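Local coordinates for protein putative phosphatase (Bacteroides thetaiotaomicron, PDB 3KYA) that is a putative phosphatase of unproven activity that binds zinc ions and joins an IPT/TIG domain to what appears to be a six-bladed beta-propeller, at residues K216-P221 / I292-P297; F280-I283 / S288-P291; N141-F146 / E312-I317; S337-D340 / E345-T348; T182-R187 / S222-K227. One frame throughout, in Å; residues are numbered along the deposited sequence.

Contact 1 of 5, residues K216-P221 / I292-P297; sequences KGDESP and IVKNNP. With ZN (zinc ion), chain B.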
# COMPACT_ATOMS: atom_id res chain seq x y z
N LYS A 216 -6.89 -38.13 -29.84
CA LYS A 216 -6.39 -39.48 -29.74
C LYS A 216 -6.48 -39.97 -28.29
O LYS A 216 -5.60 -40.69 -27.82
CB LYS A 216 -4.94 -39.57 -30.19
CG LYS A 216 -4.72 -39.58 -31.70
CD LYS A 216 -3.24 -39.81 -32.03
CE LYS A 216 -2.68 -41.01 -31.31
NZ LYS A 216 -1.40 -41.47 -31.89
N GLY A 217 -7.53 -39.57 -27.57
CA GLY A 217 -7.70 -39.95 -26.17
C GLY A 217 -6.49 -39.59 -25.33
O GLY A 217 -5.97 -38.48 -25.44
N ASP A 218 -6.01 -40.56 -24.54
CA ASP A 218 -4.86 -40.30 -23.64
C ASP A 218 -3.48 -40.59 -24.28
O ASP A 218 -2.50 -40.86 -23.60
CB ASP A 218 -5.05 -41.00 -22.27
CG ASP A 218 -5.58 -42.42 -22.38
OD1 ASP A 218 -5.66 -42.94 -23.51
OD2 ASP A 218 -5.94 -43.00 -21.33
N GLU A 219 -3.41 -40.52 -25.61
CA GLU A 219 -2.13 -40.63 -26.33
C GLU A 219 -2.04 -39.41 -27.28
O GLU A 219 -1.35 -39.44 -28.30
CB GLU A 219 -2.01 -41.96 -27.09
CG GLU A 219 -2.13 -43.15 -26.15
CD GLU A 219 -1.85 -44.49 -26.80
OE1 GLU A 219 -1.15 -44.56 -27.83
OE2 GLU A 219 -2.30 -45.49 -26.23
N SER A 220 -2.76 -38.35 -26.91
CA SER A 220 -2.84 -37.12 -27.70
C SER A 220 -1.65 -36.19 -27.47
O SER A 220 -1.25 -35.96 -26.33
CB SER A 220 -4.13 -36.36 -27.36
OG SER A 220 -5.31 -37.10 -27.65
N PRO A 221 -1.07 -35.63 -28.55
CA PRO A 221 0.03 -34.67 -28.42
C PRO A 221 -0.23 -33.53 -27.43
O PRO A 221 -1.35 -33.02 -27.32
CB PRO A 221 0.17 -34.13 -29.83
CG PRO A 221 -0.10 -35.34 -30.67
CD PRO A 221 -1.19 -36.10 -29.95
N ILE A 292 4.80 -40.90 -25.58
CA ILE A 292 3.61 -41.34 -24.85
C ILE A 292 3.89 -41.32 -23.34
O ILE A 292 4.53 -42.22 -22.80
CB ILE A 292 3.14 -42.75 -25.30
CG1 ILE A 292 2.82 -42.76 -26.80
CG2 ILE A 292 1.92 -43.19 -24.52
CD1 ILE A 292 1.76 -41.75 -27.22
N VAL A 293 3.42 -40.27 -22.67
CA VAL A 293 3.62 -40.06 -21.24
C VAL A 293 3.23 -41.26 -20.37
O VAL A 293 4.01 -41.70 -19.52
CB VAL A 293 2.87 -38.78 -20.75
CG1 VAL A 293 2.86 -38.70 -19.24
CG2 VAL A 293 3.50 -37.51 -21.36
N LYS A 294 2.03 -41.79 -20.59
CA LYS A 294 1.52 -42.89 -19.75
C LYS A 294 2.43 -44.14 -19.72
O LYS A 294 2.51 -44.82 -18.70
CB LYS A 294 0.10 -43.27 -20.18
CG LYS A 294 -0.00 -43.92 -21.56
CD LYS A 294 -1.45 -44.25 -21.90
CE LYS A 294 -1.54 -45.16 -23.12
NZ LYS A 294 -2.95 -45.53 -23.43
N ASN A 295 3.11 -44.43 -20.82
CA ASN A 295 3.98 -45.61 -20.89
C ASN A 295 5.38 -45.41 -20.34
O ASN A 295 6.15 -46.37 -20.27
CB ASN A 295 4.09 -46.09 -22.35
CG ASN A 295 2.76 -46.56 -22.92
OD1 ASN A 295 1.80 -46.79 -22.19
ND2 ASN A 295 2.71 -46.71 -24.23
N ASN A 296 5.72 -44.19 -19.95
CA ASN A 296 7.07 -43.89 -19.46
C ASN A 296 7.03 -43.02 -18.22
O ASN A 296 7.42 -41.85 -18.26
CB ASN A 296 7.86 -43.19 -20.56
CG ASN A 296 8.03 -44.04 -21.80
OD1 ASN A 296 8.87 -44.94 -21.84
ND2 ASN A 296 7.27 -43.73 -22.85
N PRO A 297 6.56 -43.59 -17.10
CA PRO A 297 6.42 -42.80 -15.87
C PRO A 297 7.71 -42.32 -15.23
O PRO A 297 7.68 -41.36 -14.46
CB PRO A 297 5.67 -43.75 -14.91
CG PRO A 297 5.89 -45.11 -15.46
CD PRO A 297 6.04 -44.96 -16.94
ZN ZN B . -0.67 -46.92 -27.44
O HOH W 1 0.06 -40.70 -22.82

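Contact 2 of 5, residues F280-I283 / S288-P291; sequences FKTI and SWDP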
# COMPACT_ATOMS: atom_id res chain seq x y z
N PHE A 280 17.44 -35.32 -25.67
CA PHE A 280 18.58 -35.08 -26.56
C PHE A 280 19.60 -36.22 -26.57
O PHE A 280 20.17 -36.51 -27.62
CB PHE A 280 19.25 -33.75 -26.24
CG PHE A 280 18.41 -32.57 -26.60
CD1 PHE A 280 18.16 -32.28 -27.94
CD2 PHE A 280 17.87 -31.75 -25.63
CE1 PHE A 280 17.37 -31.19 -28.29
CE2 PHE A 280 17.09 -30.66 -25.97
CZ PHE A 280 16.83 -30.39 -27.30
N LYS A 281 19.79 -36.87 -25.43
CA LYS A 281 20.69 -38.03 -25.34
C LYS A 281 20.18 -39.18 -26.22
O LYS A 281 20.97 -39.85 -26.88
CB LYS A 281 20.82 -38.50 -23.88
CG LYS A 281 21.75 -39.69 -23.66
CD LYS A 281 21.91 -40.02 -22.18
N THR A 282 18.86 -39.39 -26.22
CA THR A 282 18.22 -40.43 -27.02
C THR A 282 18.36 -40.20 -28.53
O THR A 282 18.70 -41.11 -29.28
CB THR A 282 16.71 -40.54 -26.70
OG1 THR A 282 16.51 -40.88 -25.32
CG2 THR A 282 16.05 -41.60 -27.57
N ILE A 283 18.09 -38.97 -28.96
CA ILE A 283 18.18 -38.63 -30.38
C ILE A 283 19.64 -38.62 -30.85
O ILE A 283 19.93 -39.05 -31.97
CB ILE A 283 17.50 -37.28 -30.71
CG1 ILE A 283 16.03 -37.29 -30.31
CG2 ILE A 283 17.59 -36.96 -32.19
CD1 ILE A 283 15.19 -38.39 -30.96
N SER A 288 15.08 -43.92 -30.74
CA SER A 288 13.72 -43.53 -31.02
C SER A 288 13.13 -42.96 -29.73
O SER A 288 13.16 -43.61 -28.69
CB SER A 288 12.89 -44.74 -31.46
OG SER A 288 13.47 -45.38 -32.59
N TRP A 289 12.63 -41.73 -29.79
CA TRP A 289 12.00 -41.12 -28.63
C TRP A 289 10.53 -41.53 -28.56
O TRP A 289 9.82 -41.45 -29.57
CB TRP A 289 12.12 -39.60 -28.70
CG TRP A 289 11.47 -38.88 -27.54
CD1 TRP A 289 10.33 -38.14 -27.57
CD2 TRP A 289 11.95 -38.85 -26.19
NE1 TRP A 289 10.07 -37.63 -26.31
CE2 TRP A 289 11.05 -38.04 -25.45
CE3 TRP A 289 13.06 -39.40 -25.54
CZ2 TRP A 289 11.22 -37.80 -24.09
CZ3 TRP A 289 13.23 -39.16 -24.19
CH2 TRP A 289 12.31 -38.35 -23.48
N ASP A 290 10.08 -41.98 -27.39
CA ASP A 290 8.68 -42.33 -27.17
C ASP A 290 8.03 -41.19 -26.37
O ASP A 290 8.33 -41.03 -25.17
CB ASP A 290 8.53 -43.65 -26.41
CG ASP A 290 7.07 -44.09 -26.25
OD1 ASP A 290 6.15 -43.39 -26.73
OD2 ASP A 290 6.84 -45.16 -25.64
N PRO A 291 7.14 -40.40 -27.01
CA PRO A 291 6.49 -39.28 -26.33
C PRO A 291 5.25 -39.64 -25.50
O PRO A 291 4.70 -38.78 -24.82
CB PRO A 291 6.08 -38.39 -27.50
CG PRO A 291 5.74 -39.37 -28.58
CD PRO A 291 6.68 -40.53 -28.40

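Contact 3 of 5, residues N141-F146 / E312-I317; sequences NGRLAF and EFQIFI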
# COMPACT_ATOMS: atom_id res chain seq x y z
N ASN A 141 -7.91 -15.94 -27.99
CA ASN A 141 -7.18 -15.88 -26.72
C ASN A 141 -5.71 -16.22 -26.98
O ASN A 141 -5.40 -17.25 -27.58
CB ASN A 141 -7.85 -16.84 -25.73
CG ASN A 141 -7.30 -16.74 -24.31
OD1 ASN A 141 -6.10 -16.79 -24.09
ND2 ASN A 141 -8.21 -16.66 -23.33
N GLY A 142 -4.80 -15.34 -26.54
CA GLY A 142 -3.37 -15.55 -26.83
C GLY A 142 -2.40 -15.42 -25.68
O GLY A 142 -2.78 -15.03 -24.58
N ARG A 143 -1.15 -15.83 -25.94
CA ARG A 143 -0.04 -15.70 -25.01
C ARG A 143 1.17 -15.14 -25.74
O ARG A 143 1.38 -15.40 -26.93
CB ARG A 143 0.32 -17.04 -24.37
CG ARG A 143 -0.78 -17.63 -23.49
CD ARG A 143 -1.02 -16.77 -22.24
NE ARG A 143 -1.92 -17.44 -21.32
CZ ARG A 143 -3.25 -17.50 -21.45
NH1 ARG A 143 -3.87 -16.93 -22.47
NH2 ARG A 143 -3.96 -18.14 -20.53
N LEU A 144 1.99 -14.40 -25.01
CA LEU A 144 3.15 -13.73 -25.56
C LEU A 144 4.48 -14.28 -25.06
O LEU A 144 4.58 -14.73 -23.91
CB LEU A 144 3.07 -12.24 -25.20
CG LEU A 144 1.93 -11.39 -25.78
CD1 LEU A 144 1.93 -9.99 -25.13
CD2 LEU A 144 2.01 -11.28 -27.31
N ALA A 145 5.52 -14.21 -25.90
CA ALA A 145 6.87 -14.62 -25.49
C ALA A 145 7.95 -14.00 -26.36
O ALA A 145 7.86 -14.06 -27.59
CB ALA A 145 7.02 -16.16 -25.49
N PHE A 146 8.95 -13.38 -25.74
CA PHE A 146 10.10 -12.85 -26.47
C PHE A 146 11.09 -13.94 -26.86
O PHE A 146 11.27 -14.91 -26.13
CB PHE A 146 10.96 -11.90 -25.62
CG PHE A 146 10.33 -10.57 -25.29
CD1 PHE A 146 10.08 -9.64 -26.29
CD2 PHE A 146 10.04 -10.23 -23.98
CE1 PHE A 146 9.53 -8.40 -25.99
CE2 PHE A 146 9.48 -8.99 -23.67
CZ PHE A 146 9.23 -8.09 -24.67
N GLU A 312 -7.88 -26.14 -15.40
CA GLU A 312 -7.13 -25.49 -16.48
C GLU A 312 -6.13 -24.51 -15.90
O GLU A 312 -6.54 -23.51 -15.29
CB GLU A 312 -8.10 -24.76 -17.41
CG GLU A 312 -7.43 -24.21 -18.67
CD GLU A 312 -8.35 -23.36 -19.51
OE1 GLU A 312 -9.52 -23.14 -19.13
OE2 GLU A 312 -7.90 -22.91 -20.58
N PHE A 313 -4.84 -24.73 -16.12
CA PHE A 313 -3.84 -23.83 -15.52
C PHE A 313 -2.49 -23.78 -16.20
O PHE A 313 -2.11 -24.70 -16.92
CB PHE A 313 -3.61 -24.20 -14.03
CG PHE A 313 -2.94 -25.53 -13.80
CD1 PHE A 313 -3.70 -26.71 -13.71
CD2 PHE A 313 -1.57 -25.62 -13.64
CE1 PHE A 313 -3.09 -27.94 -13.49
CE2 PHE A 313 -0.95 -26.86 -13.41
CZ PHE A 313 -1.71 -28.02 -13.35
N GLN A 314 -1.78 -22.68 -15.93
CA GLN A 314 -0.42 -22.48 -16.40
C GLN A 314 0.52 -22.25 -15.21
O GLN A 314 0.07 -21.93 -14.10
CB GLN A 314 -0.34 -21.33 -17.41
CG GLN A 314 -1.10 -21.65 -18.66
CD GLN A 314 -0.84 -20.68 -19.79
OE1 GLN A 314 -0.70 -19.47 -19.58
NE2 GLN A 314 -0.78 -21.21 -21.01
N ILE A 315 1.81 -22.46 -15.47
CA ILE A 315 2.86 -22.40 -14.45
C ILE A 315 3.78 -21.22 -14.72
O ILE A 315 4.36 -21.10 -15.82
CB ILE A 315 3.68 -23.71 -14.46
CG1 ILE A 315 2.75 -24.93 -14.30
CG2 ILE A 315 4.76 -23.70 -13.39
CD1 ILE A 315 3.47 -26.27 -14.53
N PHE A 316 3.92 -20.35 -13.72
CA PHE A 316 4.77 -19.16 -13.80
C PHE A 316 5.83 -19.26 -12.71
O PHE A 316 5.52 -19.21 -11.51
CB PHE A 316 3.92 -17.88 -13.65
CG PHE A 316 2.74 -17.85 -14.56
CD1 PHE A 316 2.89 -17.57 -15.91
CD2 PHE A 316 1.46 -18.12 -14.07
CE1 PHE A 316 1.81 -17.58 -16.76
CE2 PHE A 316 0.36 -18.11 -14.92
CZ PHE A 316 0.54 -17.84 -16.27
N ILE A 317 7.08 -19.43 -13.13
CA ILE A 317 8.19 -19.66 -12.19
C ILE A 317 8.96 -18.36 -11.90
O ILE A 317 9.26 -17.60 -12.81
CB ILE A 317 9.15 -20.75 -12.71
CG1 ILE A 317 8.37 -22.03 -13.05
CG2 ILE A 317 10.25 -21.03 -11.68
CD1 ILE A 317 9.21 -23.12 -13.73
O HOH W 2 -2.71 -18.48 -17.97

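Contact 4 of 5, residues S337-D340 / E345-T348; sequences SDYD and EFIT. With ZN (zinc ion), chain C; EDO (1,2-ethanediol), chain I.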
# COMPACT_ATOMS: atom_id res chain seq x y z
N SER A 337 3.72 -22.91 -5.23
CA SER A 337 4.49 -24.12 -5.02
C SER A 337 5.97 -23.80 -4.75
O SER A 337 6.59 -23.05 -5.52
CB SER A 337 4.34 -25.01 -6.27
OG SER A 337 5.14 -26.16 -6.22
N ASP A 338 6.52 -24.34 -3.67
CA ASP A 338 7.95 -24.18 -3.35
C ASP A 338 8.80 -25.18 -4.14
O ASP A 338 8.35 -26.28 -4.45
CB ASP A 338 8.20 -24.33 -1.85
CG ASP A 338 7.69 -23.15 -1.05
OD1 ASP A 338 8.24 -22.04 -1.23
OD2 ASP A 338 6.74 -23.32 -0.25
N TYR A 339 10.03 -24.79 -4.46
CA TYR A 339 10.95 -25.65 -5.22
C TYR A 339 12.02 -26.25 -4.33
O TYR A 339 12.76 -25.53 -3.68
CB TYR A 339 11.62 -24.81 -6.30
CG TYR A 339 12.43 -25.59 -7.33
CD1 TYR A 339 11.79 -26.27 -8.36
CD2 TYR A 339 13.83 -25.58 -7.30
CE1 TYR A 339 12.53 -26.96 -9.35
CE2 TYR A 339 14.58 -26.27 -8.28
CZ TYR A 339 13.91 -26.95 -9.30
OH TYR A 339 14.62 -27.62 -10.28
N ASP A 340 12.09 -27.58 -4.30
CA ASP A 340 13.13 -28.27 -3.52
C ASP A 340 14.38 -28.24 -4.38
O ASP A 340 14.45 -28.91 -5.41
CB ASP A 340 12.72 -29.71 -3.19
CG ASP A 340 13.77 -30.43 -2.36
OD1 ASP A 340 14.98 -30.19 -2.57
OD2 ASP A 340 13.40 -31.27 -1.49
N GLU A 345 12.74 -30.32 -7.94
CA GLU A 345 11.33 -30.50 -8.24
C GLU A 345 10.48 -29.55 -7.42
O GLU A 345 10.85 -29.20 -6.30
CB GLU A 345 10.85 -31.90 -7.83
CG GLU A 345 11.54 -33.07 -8.50
CD GLU A 345 11.04 -34.42 -7.98
OE1 GLU A 345 10.27 -34.45 -7.00
OE2 GLU A 345 11.44 -35.45 -8.55
N PHE A 346 9.34 -29.17 -7.96
CA PHE A 346 8.35 -28.43 -7.19
C PHE A 346 7.62 -29.41 -6.25
O PHE A 346 7.57 -30.61 -6.53
CB PHE A 346 7.36 -27.73 -8.12
CG PHE A 346 7.93 -26.54 -8.78
CD1 PHE A 346 8.13 -25.37 -8.06
CD2 PHE A 346 8.31 -26.57 -10.13
CE1 PHE A 346 8.69 -24.26 -8.66
CE2 PHE A 346 8.86 -25.47 -10.73
CZ PHE A 346 9.06 -24.30 -9.99
N ILE A 347 7.09 -28.89 -5.15
CA ILE A 347 6.35 -29.71 -4.18
C ILE A 347 4.87 -29.31 -4.20
O ILE A 347 4.51 -28.23 -4.70
CB ILE A 347 6.95 -29.64 -2.75
CG1 ILE A 347 6.74 -28.28 -2.09
CG2 ILE A 347 8.44 -29.93 -2.76
CD1 ILE A 347 7.30 -28.25 -0.67
N THR A 348 4.02 -30.18 -3.65
CA THR A 348 2.58 -29.96 -3.61
C THR A 348 2.23 -28.50 -3.32
O THR A 348 2.66 -27.96 -2.31
CB THR A 348 1.91 -30.88 -2.57
OG1 THR A 348 2.20 -32.25 -2.90
CG2 THR A 348 0.42 -30.68 -2.56
ZN ZN C . 14.90 -31.95 -0.28
C1 EDO I . 7.40 -20.31 2.81
O1 EDO I . 8.46 -20.96 2.10
C2 EDO I . 6.20 -20.15 1.90
O2 EDO I . 5.84 -21.40 1.31
O HOH W 3 4.56 -25.88 -2.17
O HOH W 4 13.72 -32.84 1.17

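Contact 5 of 5, residues T182-R187 / S222-K227; sequences TIPTNR and SVYIIK. With EDO (1,2-ethanediol), chain D.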
# COMPACT_ATOMS: atom_id res chain seq x y z
N THR A 182 2.03 -29.63 -39.20
CA THR A 182 1.93 -30.99 -38.66
C THR A 182 1.20 -31.04 -37.31
O THR A 182 0.85 -32.12 -36.86
CB THR A 182 3.31 -31.69 -38.53
OG1 THR A 182 4.12 -31.01 -37.57
CG2 THR A 182 4.03 -31.72 -39.88
N ILE A 183 0.98 -29.89 -36.66
CA ILE A 183 0.24 -29.87 -35.37
C ILE A 183 -1.24 -30.16 -35.67
O ILE A 183 -1.81 -29.60 -36.61
CB ILE A 183 0.49 -28.56 -34.58
CG1 ILE A 183 1.95 -28.53 -34.13
CG2 ILE A 183 -0.43 -28.45 -33.36
CD1 ILE A 183 2.33 -27.34 -33.24
N PRO A 184 -1.87 -31.06 -34.89
CA PRO A 184 -3.23 -31.53 -35.16
C PRO A 184 -4.38 -30.66 -34.69
O PRO A 184 -5.53 -31.10 -34.72
CB PRO A 184 -3.28 -32.85 -34.41
CG PRO A 184 -2.32 -32.73 -33.33
CD PRO A 184 -1.25 -31.79 -33.77
N THR A 185 -4.09 -29.43 -34.26
CA THR A 185 -5.12 -28.56 -33.76
C THR A 185 -4.69 -27.10 -33.87
O THR A 185 -3.50 -26.82 -34.07
CB THR A 185 -5.40 -28.85 -32.26
OG1 THR A 185 -6.42 -27.96 -31.79
CG2 THR A 185 -4.16 -28.65 -31.43
N ASN A 186 -5.66 -26.20 -33.77
CA ASN A 186 -5.38 -24.77 -33.77
C ASN A 186 -5.39 -24.19 -32.34
O ASN A 186 -5.29 -22.98 -32.14
CB ASN A 186 -6.33 -24.01 -34.72
CG ASN A 186 -7.80 -24.09 -34.33
OD1 ASN A 186 -8.15 -24.48 -33.22
ND2 ASN A 186 -8.66 -23.69 -35.25
N ARG A 187 -5.50 -25.08 -31.35
CA ARG A 187 -5.50 -24.69 -29.94
C ARG A 187 -4.07 -24.66 -29.41
O ARG A 187 -3.63 -25.59 -28.74
CB ARG A 187 -6.36 -25.64 -29.10
CG ARG A 187 -7.82 -25.74 -29.55
CD ARG A 187 -8.68 -26.29 -28.42
NE ARG A 187 -8.69 -25.33 -27.32
CZ ARG A 187 -9.09 -25.60 -26.08
NH1 ARG A 187 -9.53 -26.79 -25.75
NH2 ARG A 187 -9.04 -24.65 -25.16
N SER A 222 0.82 -33.18 -26.69
CA SER A 222 0.79 -32.11 -25.70
C SER A 222 1.84 -31.04 -25.96
O SER A 222 1.53 -29.85 -25.89
CB SER A 222 1.02 -32.67 -24.31
OG SER A 222 -0.04 -33.54 -23.95
N VAL A 223 3.08 -31.45 -26.22
CA VAL A 223 4.19 -30.51 -26.41
C VAL A 223 5.10 -30.86 -27.60
O VAL A 223 5.53 -32.01 -27.77
CB VAL A 223 5.10 -30.44 -25.14
CG1 VAL A 223 6.12 -29.29 -25.26
CG2 VAL A 223 4.26 -30.32 -23.83
N TYR A 224 5.41 -29.84 -28.40
CA TYR A 224 6.32 -29.97 -29.53
C TYR A 224 7.56 -29.12 -29.28
O TYR A 224 7.53 -28.16 -28.49
CB TYR A 224 5.65 -29.52 -30.84
CG TYR A 224 4.56 -30.44 -31.34
CD1 TYR A 224 3.26 -30.35 -30.84
CD2 TYR A 224 4.81 -31.40 -32.31
CE1 TYR A 224 2.25 -31.20 -31.30
CE2 TYR A 224 3.80 -32.25 -32.77
CZ TYR A 224 2.53 -32.14 -32.26
OH TYR A 224 1.53 -32.99 -32.70
N ILE A 225 8.63 -29.45 -30.00
CA ILE A 225 9.89 -28.72 -29.93
C ILE A 225 10.30 -28.33 -31.35
O ILE A 225 10.33 -29.18 -32.25
CB ILE A 225 10.97 -29.53 -29.16
CG1 ILE A 225 12.13 -28.62 -28.76
CG2 ILE A 225 11.46 -30.77 -29.98
CD1 ILE A 225 13.06 -29.23 -27.70
N ILE A 226 10.61 -27.04 -31.55
CA ILE A 226 10.95 -26.47 -32.86
C ILE A 226 12.37 -25.91 -32.85
O ILE A 226 12.69 -25.03 -32.07
CB ILE A 226 9.99 -25.34 -33.26
CG1 ILE A 226 8.54 -25.81 -33.18
CG2 ILE A 226 10.32 -24.80 -34.66
CD1 ILE A 226 7.50 -24.73 -33.46
N LYS A 227 13.22 -26.42 -33.74
CA LYS A 227 14.63 -26.04 -33.77
C LYS A 227 14.91 -24.80 -34.61
O LYS A 227 14.46 -24.68 -35.76
CB LYS A 227 15.47 -27.20 -34.29
CG LYS A 227 16.97 -27.02 -34.14
CD LYS A 227 17.71 -28.24 -34.64
CE LYS A 227 19.19 -28.16 -34.34
NZ LYS A 227 19.89 -29.32 -34.92
C1 EDO D . -9.44 -27.18 -21.55
O1 EDO D . -8.95 -26.34 -22.61
C2 EDO D . -9.17 -28.65 -21.87
O2 EDO D . -7.79 -28.98 -21.65

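Contact 1 of 5, residues K216-P221 / I292-P297
Lys294 sends its side chain toward Glu219 from a first torsion that leaves CG between the backbone N and the carbonyl carbon (chi1 68°), with the rest of the chain fully extended. Glu219 leaves its backbone with CG anti to the carbonyl carbon (chi1 -58°) and is likewise extended, and the two chains meet near their charged ends. Lys294 NZ donates to Glu219 OE2 at 2.9 Å, making a salt bridge on the anti side of that oxygen, 21° out of the carboxylate plane. A zinc ion holds the same carboxylate in bidentate fashion, at 2.4 Å from Glu219 OE1 and 2.5 Å from OE2, so OE2 serves metal and ammonium together. In what appears to be a beta-propeller, the turn leading into strand 220-227 of one blade meets the loop before strand 300-305 of the next. Ile292 CD1 lies 3.8 Å from Glu219 CB, a contact left doubtful by a second isoleucine conformer. A water ties the backbones, donating to Asp218 O at 2.7 Å and accepting from Lys294 N at 3.2 Å. Within 292-297, Ile292 O accepts from Asn295 N and Asn296 ND2 on opposite faces of its plane.

Contact 2 of 5, residues F280-I283 / S288-P291
Trp289 presents the edge of its indole to Thr282, and the two side chains cross at about a right angle. Thr282 OG1 lies in the plane of the ring system, 3.8 Å from Trp289 CE3, at the rim of the six-membered ring. The other branch of the threonine points elsewhere: CG2 rests 3.7 Å from Ser288 O, against the backbone that leads into the tryptophan. With CG anti to its backbone N (chi1 179°), the indole extends along the side of helix 276-284, close enough for Tyr279 of that helix to meet it edge-to-face. Ile283, one residue further along the helix, also runs across the tryptophan, but touches its root: CD1 sits 4.0 Å from Trp289 CB. The contact thus folds the loop after the helix back onto the helix's last turns, on the surface of the apparent propeller blade built from strands 252-254 to 300-305. The polar ends are engaged away from each other. Thr282 OG1 bonds to Asp278 O one turn back in the helix, and Trp289 NE1 donates to Ile243 O in strand 240-246 of the neighbouring sheet. Between the two segments themselves what remains is van der Waals packing, with the tryptophan's direction probably set by its bond to the adjoining sheet.

Contact 3 of 5, residues N141-F146 / E312-I317
Arg143 and Gln314 reach for each other from opposite directions across a gap of 11.0 Å between their CA atoms. From CB, which points at the facing strand, the arginine bends at its second torsion (chi2 -66°), carrying CD to 3.8 Å from Gln314 OE1. Arg143 NE donates to Gln314 OE1 at 2.9 Å, the donor tilted from the carbonyl plane; guanidinium and amide planes stand nearly perpendicular, 82° apart. Beyond CZ the two amino groups part. NH1 turns back to its own strand, giving one bond to Asn141 OD1 at 2.8 Å and another to Gly142 O at 3.0 Å, the first in the carbonyl plane of Asn141, the second well above that of Gly142. NH2 donates to a water at 2.9 Å, which in turn donates to Gln314 OE1. A leucine in place of Arg143 would probably leave this buried amide oxygen with the water alone and take from Asn141 OD1 and Gly142 O the bonds they receive from NH1. Gln314 NE2 is bonded to Asn250 O, so the amide is fixed at both ends. Strands 141-147 and 313-317 are each an edge strand of their sheet, and by blade order belong to opposite sides of the likely propeller; the bond therefore appears to span its central channel, with strand 446-452 flanking Arg143.

Contact 4 of 5, residues S337-D340 / E345-T348
Ser337 OG, turned anti to the backbone N (chi1 175°) and so brought to the facing strand, donates to Ile347 O at 2.6 Å, in the carbonyl plane. It joins the two arms of the antiparallel hairpin formed by strands 333-340 and 345-352. Nearer the turn, Ile347 N gives a nearly axial bond to Asp338 O at 3.0 Å. The hydrogen-bonded pair Asp340 and Glu345 follows, with Asp340 N to Glu345 O at 2.9 Å and a weak return bond from Glu345 N to Asp340 O. A water accepts from Asp338 N and donates to Thr348 O, linking the two backbones. Tyr339 and Phe346, the non-hydrogen-bonded pair, pack as a T-shaped stack, centroids 4.9 Å apart and planes at 67°, with Tyr339 CD1 over the centre of the phenylalanine ring. An alanine in place of Phe346 would probably strip the tyrosine edge of this face and open a gap beside Ala324 and Tyr262. Tyr339 OH is hydrogen-bonded to Glu260 and Asn258, and Glu345 OE2 pairs with Lys301. Asp338 OD2 takes bonds from an ethanediol and Tyr68 of the second subunit. Asp340 OD2 binds a zinc ion at 2.0 Å, while OD1 is held by the backbone amides of Ile342 and Lys343. Those amides anchor the carboxylate in the hairpin turn, leaving its other oxygen to the metal, which probably favours the charged form.

Contact 5 of 5, residues T182-R187 / S222-K227
The ring of Tyr224 carries Ile183 on one face: CG1 stands 3.9 Å above the plane, over the centre and only 12° off the ring normal, a CH-pi contact. The isoleucine and the tyrosine slide past each other in opposite directions, which also brings Ile183 CD1 to 4.0 Å from Tyr224 CD1. At the phenolic end Pro184 approaches obliquely, its CD 3.2 Å from Tyr224 OH and its CG further back. The tyrosine gets there with CG anti to its carbonyl carbon (chi1 -69°), reaching from the strand to the loop across 8.4 Å between the CA atoms of Ile183 and Tyr224. Ile211, Ile240 and Leu242 of the flanking strands also touch the tyrosine side chain, making it part of an apolar layer. The other flat group, the guanidinium of Arg187, meets an ethanediol at its edge: NH2 donates to O1 at 3.1 Å and NH1 adds a weak bond to the same atom. In the likely propeller, 182-187 belongs to the connection from strand 173-178, the last of one blade along the chain, to 188-193, the first strand of the next, and it packs on that next blade's third strand, 220-227. The connection is shaped by an ST turn, Thr185 OG1 accepting from Arg187 N at 3.1 Å, and the strand by a classic beta bulge in which Ser222 and Val223 both face Ala244. Ile183 O accepts from Lys162 NZ, and Arg187 NE forms a salt bridge with Asp159, both partners lying in the preceding blade.

How the contacts relate
Contacts 1 and 2 lie at the surface and share the loop before strand 300-305, where Asn296 ND2 of one meets Asp290 OD2 of the other; the first is ionic and metal-bound, the second van der Waals. Contact 5 continues strand 220-227 from contact 1 into apolar packing between blades, and its Ile225 touches Phe280 of 280-283. Contact 3 is buried near the chain's centre and relies on hydrogen bonds from an arginine to amide and carbonyl oxygens and a water. Contact 4, which shares a sheet with 313-317, is also buried but lies further out, pairing backbone with backbone and facing the second subunit; Ile317 packs on Phe346 between the two. Zinc marks contacts 1 and 4, about 24 Å apart between centres.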